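Local coordinates for 4'-phospho-dehydrooxetanocin synthase (Bacillus megaterium, PDB 5UL3), which uses cobalamin, a [4Fe-4S] cluster and S-adenosylmethionine to contract the sugar ring of dAMP oxidatively to an oxetane aldehyde, a step in oxetanocin A biosynthesis, at residues Ala193-Asp198 against Gln226-Tyr231; His633-Ser637 against Phe661-His665; Tyr13-Lys18 against Phe73-Arg77. All coordinates share one frame; numbering follows the deposited sequence.

Contact 1. Residues Ala193-Asp198 against Gln226-Tyr231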
loop_
_atom_site.group_PDB
_atom_site.type_symbol
_atom_site.label_atom_id
_atom_site.label_comp_id
_atom_site.label_asym_id
_atom_site.label_seq_id
_atom_site.Cartn_x
_atom_site.Cartn_y
_atom_site.Cartn_z
ATOM N N ALA A 193 -7.394 3.801 17.915
ATOM C CA ALA A 193 -7.275 5.252 17.912
ATOM C C ALA A 193 -7.998 5.873 19.099
ATOM O O ALA A 193 -7.464 6.772 19.758
ATOM C CB ALA A 193 -7.834 5.824 16.600
ATOM N N PHE A 194 -9.230 5.430 19.367
ATOM C CA PHE A 194 -9.997 6.038 20.451
ATOM C C PHE A 194 -9.352 5.762 21.802
ATOM O O PHE A 194 -9.336 6.641 22.670
ATOM C CB PHE A 194 -11.438 5.534 20.447
ATOM C CG PHE A 194 -12.348 6.286 19.511
ATOM C CD1 PHE A 194 -11.858 6.860 18.349
ATOM C CD2 PHE A 194 -13.695 6.425 19.804
ATOM C CE1 PHE A 194 -12.715 7.550 17.479
ATOM C CE2 PHE A 194 -14.552 7.121 18.948
ATOM C CZ PHE A 194 -14.059 7.683 17.787
ATOM N N GLU A 195 -8.812 4.559 21.991
ATOM C CA GLU A 195 -8.109 4.244 23.237
ATOM C C GLU A 195 -6.897 5.147 23.432
ATOM O O GLU A 195 -6.660 5.667 24.531
ATOM C CB GLU A 195 -7.673 2.780 23.249
ATOM C CG GLU A 195 -8.817 1.777 23.371
ATOM C CD GLU A 195 -8.322 0.355 23.570
ATOM O OE1 GLU A 195 -7.202 0.193 24.101
ATOM O OE2 GLU A 195 -9.053 -0.594 23.202
ATOM N N ILE A 196 -6.102 5.328 22.374
ATOM C CA ILE A 196 -4.910 6.161 22.487
ATOM C C ILE A 196 -5.300 7.617 22.685
ATOM O O ILE A 196 -4.722 8.310 23.528
ATOM C CB ILE A 196 -3.998 5.973 21.262
ATOM C CG1 ILE A 196 -3.471 4.540 21.212
ATOM C CG2 ILE A 196 -2.832 6.959 21.305
ATOM C CD1 ILE A 196 -2.784 4.181 19.905
ATOM N N LEU A 197 -6.292 8.103 21.918
ATOM C CA LEU A 197 -6.760 9.478 22.086
ATOM C C LEU A 197 -7.314 9.706 23.492
ATOM O O LEU A 197 -7.056 10.746 24.106
ATOM C CB LEU A 197 -7.824 9.802 21.029
ATOM C CG LEU A 197 -7.226 10.019 19.628
ATOM C CD1 LEU A 197 -8.313 10.059 18.533
ATOM C CD2 LEU A 197 -6.383 11.301 19.616
ATOM N N ASP A 198 -8.097 8.753 24.005
ATOM C CA ASP A 198 -8.603 8.864 25.375
ATOM C C ASP A 198 -7.471 9.126 26.365
ATOM O O ASP A 198 -7.545 10.049 27.180
ATOM C CB ASP A 198 -9.359 7.589 25.763
ATOM C CG ASP A 198 -10.751 7.504 25.147
ATOM O OD1 ASP A 198 -11.231 8.460 24.487
ATOM O OD2 ASP A 198 -11.377 6.444 25.326
ATOM N N GLN A 226 -17.661 11.252 13.753
ATOM C CA GLN A 226 -17.501 10.333 14.873
ATOM C C GLN A 226 -16.318 10.723 15.745
ATOM O O GLN A 226 -16.345 10.508 16.965
ATOM C CB GLN A 226 -17.338 8.896 14.373
ATOM C CG GLN A 226 -18.644 8.094 14.255
ATOM C CD GLN A 226 -19.257 8.156 12.862
ATOM O OE1 GLN A 226 -18.847 8.965 12.026
ATOM N NE2 GLN A 226 -20.239 7.293 12.604
ATOM N N PHE A 227 -15.276 11.306 15.146
ATOM C CA PHE A 227 -14.140 11.773 15.930
ATOM C C PHE A 227 -14.460 13.075 16.652
ATOM O O PHE A 227 -14.096 13.239 17.821
ATOM C CB PHE A 227 -12.913 11.946 15.028
ATOM C CG PHE A 227 -12.258 10.645 14.645
ATOM C CD1 PHE A 227 -12.734 9.899 13.583
ATOM C CD2 PHE A 227 -11.168 10.166 15.356
ATOM C CE1 PHE A 227 -12.133 8.697 13.235
ATOM C CE2 PHE A 227 -10.560 8.977 15.006
ATOM C CZ PHE A 227 -11.049 8.240 13.941
ATOM N N PHE A 228 -15.139 14.007 15.978
ATOM C CA PHE A 228 -15.457 15.287 16.604
ATOM C C PHE A 228 -16.449 15.115 17.751
ATOM O O PHE A 228 -16.420 15.879 18.724
ATOM C CB PHE A 228 -16.015 16.265 15.565
ATOM C CG PHE A 228 -15.004 16.718 14.534
ATOM C CD1 PHE A 228 -13.684 16.957 14.881
ATOM C CD2 PHE A 228 -15.388 16.911 13.210
ATOM C CE1 PHE A 228 -12.761 17.380 13.936
ATOM C CE2 PHE A 228 -14.472 17.326 12.257
ATOM C CZ PHE A 228 -13.155 17.565 12.620
ATOM N N GLU A 229 -17.319 14.112 17.659
ATOM C CA GLU A 229 -18.313 13.896 18.704
ATOM C C GLU A 229 -17.647 13.574 20.037
ATOM O O GLU A 229 -18.066 14.064 21.090
ATOM C CB GLU A 229 -19.255 12.778 18.268
ATOM C CG GLU A 229 -20.209 12.272 19.320
ATOM C CD GLU A 229 -21.070 11.149 18.776
ATOM O OE1 GLU A 229 -20.878 10.785 17.594
ATOM O OE2 GLU A 229 -21.931 10.634 19.521
ATOM N N ARG A 230 -16.581 12.782 20.005
ATOM C CA ARG A 230 -15.881 12.394 21.219
ATOM C C ARG A 230 -14.732 13.336 21.566
ATOM O O ARG A 230 -14.440 13.535 22.752
ATOM C CB ARG A 230 -15.379 10.953 21.069
ATOM C CG ARG A 230 -14.710 10.381 22.303
ATOM C CD ARG A 230 -14.461 8.895 22.128
ATOM N NE ARG A 230 -13.859 8.287 23.312
ATOM C CZ ARG A 230 -14.557 7.768 24.320
ATOM N NH1 ARG A 230 -15.883 7.792 24.283
ATOM N NH2 ARG A 230 -13.934 7.230 25.362
ATOM N N TYR A 231 -14.080 13.935 20.568
ATOM C CA TYR A 231 -12.947 14.837 20.785
ATOM C C TYR A 231 -13.212 16.133 20.034
ATOM O O TYR A 231 -12.770 16.301 18.888
ATOM C CB TYR A 231 -11.636 14.208 20.323
ATOM C CG TYR A 231 -11.500 12.760 20.692
ATOM C CD1 TYR A 231 -11.132 12.378 21.976
ATOM C CD2 TYR A 231 -11.738 11.765 19.755
ATOM C CE1 TYR A 231 -11.007 11.059 22.315
ATOM C CE2 TYR A 231 -11.618 10.428 20.089
ATOM C CZ TYR A 231 -11.248 10.084 21.375
ATOM O OH TYR A 231 -11.127 8.764 21.717
#
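Phe194 reaches from helix 190-205 into a small aromatic cluster with Phe227 and Tyr231, and this cluster joins two helices of the Rossmann fold that houses cobalamin. One helix follows strand 180-184 and the other precedes strand 235-237. Their segments run roughly parallel, at 28°, but their axes stay 12.0 Å apart, so long side chains have to span the gap.

Start at Phe194 CB, which sits 3.5 Å from Tyr231 OH; CG lies just as close to that hydroxyl. Along one side of the ring, CD2 meets the Arg230 methylene, 3.5 Å from CD, and CE2 rests on the same carbon. Along the other side, CD1 looks toward Tyr231 CE2, while CE1 points into the Phe227 ring, 3.6 Å from its CE2. At the tip, CZ approaches the backbone oxygen of Gln226. The ring therefore takes part in two T-shaped stacks: its own edge meets the face of Phe227, with the planes at 77°, and the edge of Tyr231 meets a face of Phe194, with the planes at 86°. Leu197 adds a CH-pi contact, its CB lying over the Tyr231 ring.

Polar groups close the outer side. Arg230 is extended, with CG anti to the backbone N, and this carries its guanidinium across to Asp198. NE and NH2 grip the carboxylate side-on as a salt bridge, each nitrogen taking one oxygen: Arg230 NH2 to Asp198 OD2 is 2.7 Å. Beyond the cluster, Tyr201 meets the Tyr231 ring and Met576 packs on Phe227. Asp198 OD1 carries a double load: Arg230 NE comes in on its syn lone pair at 2.9 Å, while Tyr231 OH donates from above the carboxylate plane at 2.8 Å.

Contact 2. Residues His633-Ser637 against Phe661-His665. With EDO (1,2-ethanediol), chain T.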
loop_
_atom_site.group_PDB
_atom_site.type_symbol
_atom_site.label_atom_id
_atom_site.label_comp_id
_atom_site.label_asym_id
_atom_site.label_seq_id
_atom_site.Cartn_x
_atom_site.Cartn_y
_atom_site.Cartn_z
ATOM N N HIS A 633 -6.994 -26.634 -4.142
ATOM C CA HIS A 633 -8.024 -25.861 -3.451
ATOM C C HIS A 633 -8.547 -24.719 -4.317
ATOM O O HIS A 633 -9.762 -24.501 -4.404
ATOM C CB HIS A 633 -7.460 -25.309 -2.147
ATOM C CG HIS A 633 -8.317 -24.265 -1.507
ATOM N ND1 HIS A 633 -7.918 -22.952 -1.373
ATOM C CD2 HIS A 633 -9.550 -24.340 -0.951
ATOM C CE1 HIS A 633 -8.870 -22.266 -0.765
ATOM N NE2 HIS A 633 -9.869 -23.088 -0.496
ATOM N N ARG A 634 -7.640 -23.979 -4.957
ATOM C CA ARG A 634 -8.058 -22.879 -5.825
ATOM C C ARG A 634 -8.904 -23.391 -6.977
ATOM O O ARG A 634 -9.922 -22.791 -7.336
ATOM C CB ARG A 634 -6.825 -22.141 -6.353
ATOM C CG ARG A 634 -7.155 -21.017 -7.332
ATOM C CD ARG A 634 -5.872 -20.498 -7.992
ATOM N NE ARG A 634 -4.958 -19.850 -7.049
ATOM C CZ ARG A 634 -4.980 -18.555 -6.748
ATOM N NH1 ARG A 634 -5.886 -17.731 -7.304
ATOM N NH2 ARG A 634 -4.087 -18.076 -5.896
ATOM N N GLU A 635 -8.481 -24.497 -7.575
ATOM C CA GLU A 635 -9.235 -25.125 -8.649
ATOM C C GLU A 635 -10.629 -25.530 -8.174
ATOM O O GLU A 635 -11.639 -25.223 -8.822
ATOM C CB GLU A 635 -8.417 -26.323 -9.136
ATOM C CG GLU A 635 -8.867 -27.051 -10.358
ATOM C CD GLU A 635 -7.846 -28.111 -10.743
ATOM O OE1 GLU A 635 -6.758 -27.731 -11.222
ATOM O OE2 GLU A 635 -8.105 -29.312 -10.519
ATOM N N ILE A 636 -10.708 -26.186 -7.013
ATOM C CA ILE A 636 -12.005 -26.602 -6.479
ATOM C C ILE A 636 -12.874 -25.386 -6.184
ATOM O O ILE A 636 -14.089 -25.403 -6.417
ATOM C CB ILE A 636 -11.821 -27.473 -5.219
ATOM C CG1 ILE A 636 -11.071 -28.768 -5.546
ATOM C CG2 ILE A 636 -13.172 -27.788 -4.582
ATOM C CD1 ILE A 636 -10.634 -29.532 -4.269
ATOM N N SER A 637 -12.266 -24.310 -5.674
ATOM C CA SER A 637 -13.020 -23.092 -5.379
ATOM C C SER A 637 -13.533 -22.425 -6.650
ATOM O O SER A 637 -14.646 -21.886 -6.662
ATOM C CB SER A 637 -12.152 -22.113 -4.583
ATOM O OG SER A 637 -11.814 -22.661 -3.315
ATOM N N PHE A 661 -13.850 -32.139 -15.261
ATOM C CA PHE A 661 -13.184 -31.859 -13.994
ATOM C C PHE A 661 -13.494 -32.940 -12.963
ATOM O O PHE A 661 -12.587 -33.462 -12.304
ATOM C CB PHE A 661 -13.601 -30.474 -13.490
ATOM C CG PHE A 661 -13.070 -30.131 -12.134
ATOM C CD1 PHE A 661 -11.784 -29.643 -11.978
ATOM C CD2 PHE A 661 -13.863 -30.291 -11.006
ATOM C CE1 PHE A 661 -11.297 -29.327 -10.723
ATOM C CE2 PHE A 661 -13.386 -29.972 -9.751
ATOM C CZ PHE A 661 -12.099 -29.492 -9.606
ATOM N N LEU A 662 -14.778 -33.285 -12.811
ATOM C CA LEU A 662 -15.158 -34.331 -11.863
ATOM C C LEU A 662 -14.511 -35.660 -12.218
ATOM O O LEU A 662 -14.092 -36.413 -11.331
ATOM C CB LEU A 662 -16.679 -34.480 -11.819
ATOM C CG LEU A 662 -17.430 -33.277 -11.258
ATOM C CD1 LEU A 662 -18.941 -33.494 -11.212
ATOM C CD2 LEU A 662 -16.886 -32.962 -9.891
ATOM N N ARG A 663 -14.424 -35.970 -13.513
ATOM C CA ARG A 663 -13.811 -37.226 -13.928
ATOM C C ARG A 663 -12.316 -37.226 -13.640
ATOM O O ARG A 663 -11.758 -38.246 -13.222
ATOM C CB ARG A 663 -14.081 -37.476 -15.410
ATOM C CG ARG A 663 -13.477 -38.761 -15.938
ATOM C CD ARG A 663 -13.884 -39.013 -17.378
ATOM N NE ARG A 663 -13.401 -37.964 -18.273
ATOM C CZ ARG A 663 -12.201 -37.966 -18.846
ATOM N NH1 ARG A 663 -11.355 -38.962 -18.615
ATOM N NH2 ARG A 663 -11.847 -36.971 -19.647
ATOM N N MET A 664 -11.653 -36.088 -13.844
ATOM C CA MET A 664 -10.241 -35.980 -13.497
ATOM C C MET A 664 -9.996 -36.213 -12.012
ATOM O O MET A 664 -8.897 -36.629 -11.632
ATOM C CB MET A 664 -9.711 -34.607 -13.907
ATOM C CG MET A 664 -8.213 -34.435 -13.744
ATOM S SD MET A 664 -7.710 -32.708 -13.875
ATOM C CE MET A 664 -8.582 -31.993 -12.482
ATOM N N HIS A 665 -11.000 -35.971 -11.166
ATOM C CA HIS A 665 -10.871 -36.152 -9.725
ATOM C C HIS A 665 -11.645 -37.356 -9.202
ATOM O O HIS A 665 -11.707 -37.553 -7.984
ATOM C CB HIS A 665 -11.317 -34.883 -8.994
ATOM C CG HIS A 665 -10.300 -33.787 -9.031
ATOM N ND1 HIS A 665 -10.629 -32.457 -8.883
ATOM C CD2 HIS A 665 -8.958 -33.825 -9.208
ATOM C CE1 HIS A 665 -9.534 -31.722 -8.967
ATOM N NE2 HIS A 665 -8.507 -32.528 -9.164
HETATM C C1 EDO T . -1.770 -21.685 -5.537
HETATM O O1 EDO T . -2.632 -21.421 -6.655
HETATM C C2 EDO T . -1.364 -20.372 -4.899
HETATM O O2 EDO T . -2.519 -19.787 -4.308
#
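Glu635 pushes its carboxylate into a corner lined by Phe661, Met664 and His665, so that one oxygen, OE2, touches all three. The contact belongs to the C-terminal helix bundle. Against Phe661 the carboxylate stands nearly upright, its plane 80° from that of the ring, and the approach is to the ring edge: OE2 lies near the ring plane, 3.2 Å from CE1, and Glu635 CG presses on the same carbon at 3.3 Å. Against His665 the planes are only 18° apart, yet Glu635 OE2 comes to the ring obliquely, 3.2 Å from His665 CE1, so this is not a stack. The Met664 methyl, CE, comes within 3.4 Å of Glu635 OE2 and also lies over one face of the His665 imidazole, toward its rim.

Toward Phe661 the carboxylate oxygen, probably anionic, meets a C-H at the slightly positive ring rim, which is probably mildly favourable. Glu635 gets there by running straight out from its helix: a first torsion near trans (chi1 -172°) sends CG away from the backbone N, and the chain stays extended beyond it. Ile636, one residue on, adds a looser apolar touch, its CG1 4.3 Å from Phe661 CZ.

On the other side of the segment, Arg634 holds an ethanediol, probably from the crystallisation liquor, with NE and NH2, one to each oxygen, while its NH1 donates to the backbone oxygen of Val537. Phe661 also meets the ring of Phe639. Helix 620-648, which carries Glu635, is flanked by helix 588-617 at Ile636 and His633, and helix 683-709 packs on both His633 and Leu662, bridging to helix 652-664.

Contact 3. Residues Tyr13-Lys18 against Phe73-Arg77. With EDO (1,2-ethanediol), chain O.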
loop_
_atom_site.group_PDB
_atom_site.type_symbol
_atom_site.label_atom_id
_atom_site.label_comp_id
_atom_site.label_asym_id
_atom_site.label_seq_id
_atom_site.Cartn_x
_atom_site.Cartn_y
_atom_site.Cartn_z
ATOM N N TYR A 13 36.033 18.651 11.083
ATOM C CA TYR A 13 34.675 18.533 11.601
ATOM C C TYR A 13 33.691 18.171 10.492
ATOM O O TYR A 13 32.814 17.324 10.690
ATOM C CB TYR A 13 34.265 19.830 12.297
ATOM C CG TYR A 13 34.790 19.970 13.713
ATOM C CD1 TYR A 13 34.782 18.892 14.590
ATOM C CD2 TYR A 13 35.289 21.184 14.173
ATOM C CE1 TYR A 13 35.262 19.020 15.890
ATOM C CE2 TYR A 13 35.774 21.322 15.464
ATOM C CZ TYR A 13 35.757 20.242 16.319
ATOM O OH TYR A 13 36.234 20.387 17.603
ATOM N N LEU A 14 33.838 18.777 9.315
ATOM C CA LEU A 14 32.950 18.465 8.201
ATOM C C LEU A 14 33.143 17.028 7.726
ATOM O O LEU A 14 32.163 16.313 7.475
ATOM C CB LEU A 14 33.189 19.443 7.054
ATOM C CG LEU A 14 32.665 20.882 7.196
ATOM C CD1 LEU A 14 33.194 21.743 6.070
ATOM C CD2 LEU A 14 31.130 20.898 7.203
ATOM N N LYS A 15 34.397 16.592 7.599
ATOM C CA LYS A 15 34.677 15.227 7.161
ATOM C C LYS A 15 34.082 14.211 8.124
ATOM O O LYS A 15 33.444 13.240 7.704
ATOM C CB LYS A 15 36.189 15.022 7.029
ATOM C CG LYS A 15 36.627 13.564 7.024
ATOM C CD LYS A 15 38.139 13.440 7.187
ATOM C CE LYS A 15 38.566 11.982 7.259
ATOM N NZ LYS A 15 37.951 11.290 8.429
ATOM N N GLU A 16 34.286 14.419 9.428
ATOM C CA GLU A 16 33.723 13.507 10.414
ATOM C C GLU A 16 32.200 13.576 10.423
ATOM O O GLU A 16 31.528 12.565 10.659
ATOM C CB GLU A 16 34.270 13.820 11.804
ATOM C CG GLU A 16 35.751 13.504 11.988
ATOM C CD GLU A 16 36.064 12.042 11.760
ATOM O OE1 GLU A 16 36.677 11.722 10.723
ATOM O OE2 GLU A 16 35.677 11.215 12.610
ATOM N N LEU A 17 31.643 14.769 10.211
ATOM C CA LEU A 17 30.191 14.911 10.185
ATOM C C LEU A 17 29.604 14.224 8.964
ATOM O O LEU A 17 28.539 13.596 9.049
ATOM C CB LEU A 17 29.803 16.391 10.207
ATOM C CG LEU A 17 29.902 17.079 11.572
ATOM C CD1 LEU A 17 29.634 18.572 11.449
ATOM C CD2 LEU A 17 28.970 16.447 12.580
ATOM N N LYS A 18 30.280 14.338 7.820
ATOM C CA LYS A 18 29.832 13.645 6.616
ATOM C C LYS A 18 29.758 12.140 6.845
ATOM O O LYS A 18 28.859 11.466 6.322
ATOM C CB LYS A 18 30.768 13.991 5.458
ATOM C CG LYS A 18 30.338 13.523 4.087
ATOM C CD LYS A 18 31.235 14.185 3.048
ATOM C CE LYS A 18 30.617 14.189 1.669
ATOM N NZ LYS A 18 29.434 15.099 1.584
ATOM N N PHE A 73 27.164 23.749 10.249
ATOM C CA PHE A 73 27.895 22.796 9.416
ATOM C C PHE A 73 26.929 22.079 8.484
ATOM O O PHE A 73 25.940 21.500 8.949
ATOM C CB PHE A 73 28.600 21.742 10.276
ATOM C CG PHE A 73 29.659 22.303 11.194
ATOM C CD1 PHE A 73 29.336 22.718 12.478
ATOM C CD2 PHE A 73 30.982 22.386 10.778
ATOM C CE1 PHE A 73 30.321 23.231 13.330
ATOM C CE2 PHE A 73 31.965 22.899 11.619
ATOM C CZ PHE A 73 31.632 23.317 12.890
ATOM N N SER A 74 27.235 22.078 7.190
ATOM C CA SER A 74 26.389 21.433 6.182
ATOM C C SER A 74 27.281 20.638 5.241
ATOM O O SER A 74 27.578 21.076 4.125
ATOM C CB SER A 74 25.547 22.466 5.433
ATOM O OG SER A 74 24.708 21.846 4.479
ATOM N N PRO A 75 27.708 19.442 5.656
ATOM C CA PRO A 75 28.736 18.719 4.890
ATOM C C PRO A 75 28.262 18.205 3.550
ATOM O O PRO A 75 29.102 17.940 2.680
ATOM C CB PRO A 75 29.123 17.564 5.816
ATOM C CG PRO A 75 28.012 17.416 6.766
ATOM C CD PRO A 75 27.333 18.758 6.896
ATOM N N ASN A 76 26.954 18.049 3.350
ATOM C CA ASN A 76 26.407 17.432 2.146
ATOM C C ASN A 76 25.763 18.416 1.191
ATOM O O ASN A 76 25.361 18.013 0.096
ATOM C CB ASN A 76 25.377 16.354 2.529
ATOM C CG ASN A 76 25.976 15.279 3.398
ATOM O OD1 ASN A 76 27.190 15.095 3.401
ATOM N ND2 ASN A 76 25.133 14.559 4.144
ATOM N N ARG A 77 25.644 19.689 1.561
ATOM C CA ARG A 77 24.964 20.615 0.678
ATOM C C ARG A 77 25.413 22.041 0.966
ATOM O O ARG A 77 25.671 22.397 2.117
ATOM C CB ARG A 77 23.437 20.506 0.815
ATOM C CG ARG A 77 22.696 21.247 -0.292
ATOM C CD ARG A 77 21.213 20.926 -0.354
ATOM N NE ARG A 77 20.460 21.612 0.690
ATOM C CZ ARG A 77 19.129 21.660 0.732
ATOM N NH1 ARG A 77 18.513 22.304 1.711
ATOM N NH2 ARG A 77 18.413 21.055 -0.203
HETATM C C1 EDO O . 32.004 19.262 2.333
HETATM O O1 EDO O . 31.782 18.484 3.517
HETATM C C2 EDO O . 32.061 18.282 1.167
HETATM O O2 EDO O . 32.178 18.985 -0.075
HETATM O O HOH W 1 26.805 12.081 4.657
#
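Leu17 and Leu14 pack on Phe73 where helix 7-21 lies against the end of strand 69-73, an inner strand of the four-stranded antiparallel sheet in the N-terminal domain, whose function is unknown. Past Phe73 the chain folds into a type I beta turn from Ser74 to Arg77, braced by Ser74 OG donating to Arg77 O, and the helix rests on that turn as well.

The inner half is close-packed and apolar. Leu17 CD1 presses on the root of the phenylalanine, 3.5 Å from Phe73 CB, the two side chains crossing at about a right angle. Leu14 CD2 comes instead to the ring edge, near its plane, 3.9 Å from Phe73 CD2, and Tyr13 CB meets Phe73 CE2 obliquely. Phe39 from helix 28-39 meets both Tyr13 and Phe73, closing the core beneath the helix. Pro75 forms the next step: its ring carbons lie against the helix surface formed by Leu14, Leu17 and Lys18, with Pro75 CB 3.7 Å from Leu14 O.

Toward solvent, the packing gives way to a polar clasp. The Lys18 side chain starts out trans from the helix, then bends at its last torsion (chi4 69°), which brings NZ over the turn. There NZ donates to Asn76 OD1 at 2.9 Å and to Pro75 O at 3.1 Å, the latter from well above the carbonyl plane. A bound ethanediol donates to Pro75 O too, and Asn76 ND2 reaches back to Thr56 O. One water completes the clasp, giving a hydrogen to Lys18 O at 2.7 Å and accepting from Asn76 ND2 at 3.0 Å.

How the contacts relate
The three contacts follow one another along the chain as contact 3, contact 1 and contact 2, and fall in three separate parts of the enzyme: N-terminal domain, cobalamin-binding Rossmann fold and C-terminal helix bundle. None touches another. Contacts 2 and 3 lie on opposite sides of the chain's centre, with centres about 65 Å apart, whereas contact 1 is about 49 Å from contact 2 and 44 Å from contact 3, centre to centre. Contact 1 alone comes near a cofactor: the Leu197 side chain is about 9 Å from the cobalamin, and that of Ala193 about 9 Å from cobalamin-binding Ser184. Contacts 2 and 3 are remote from the known binding sites.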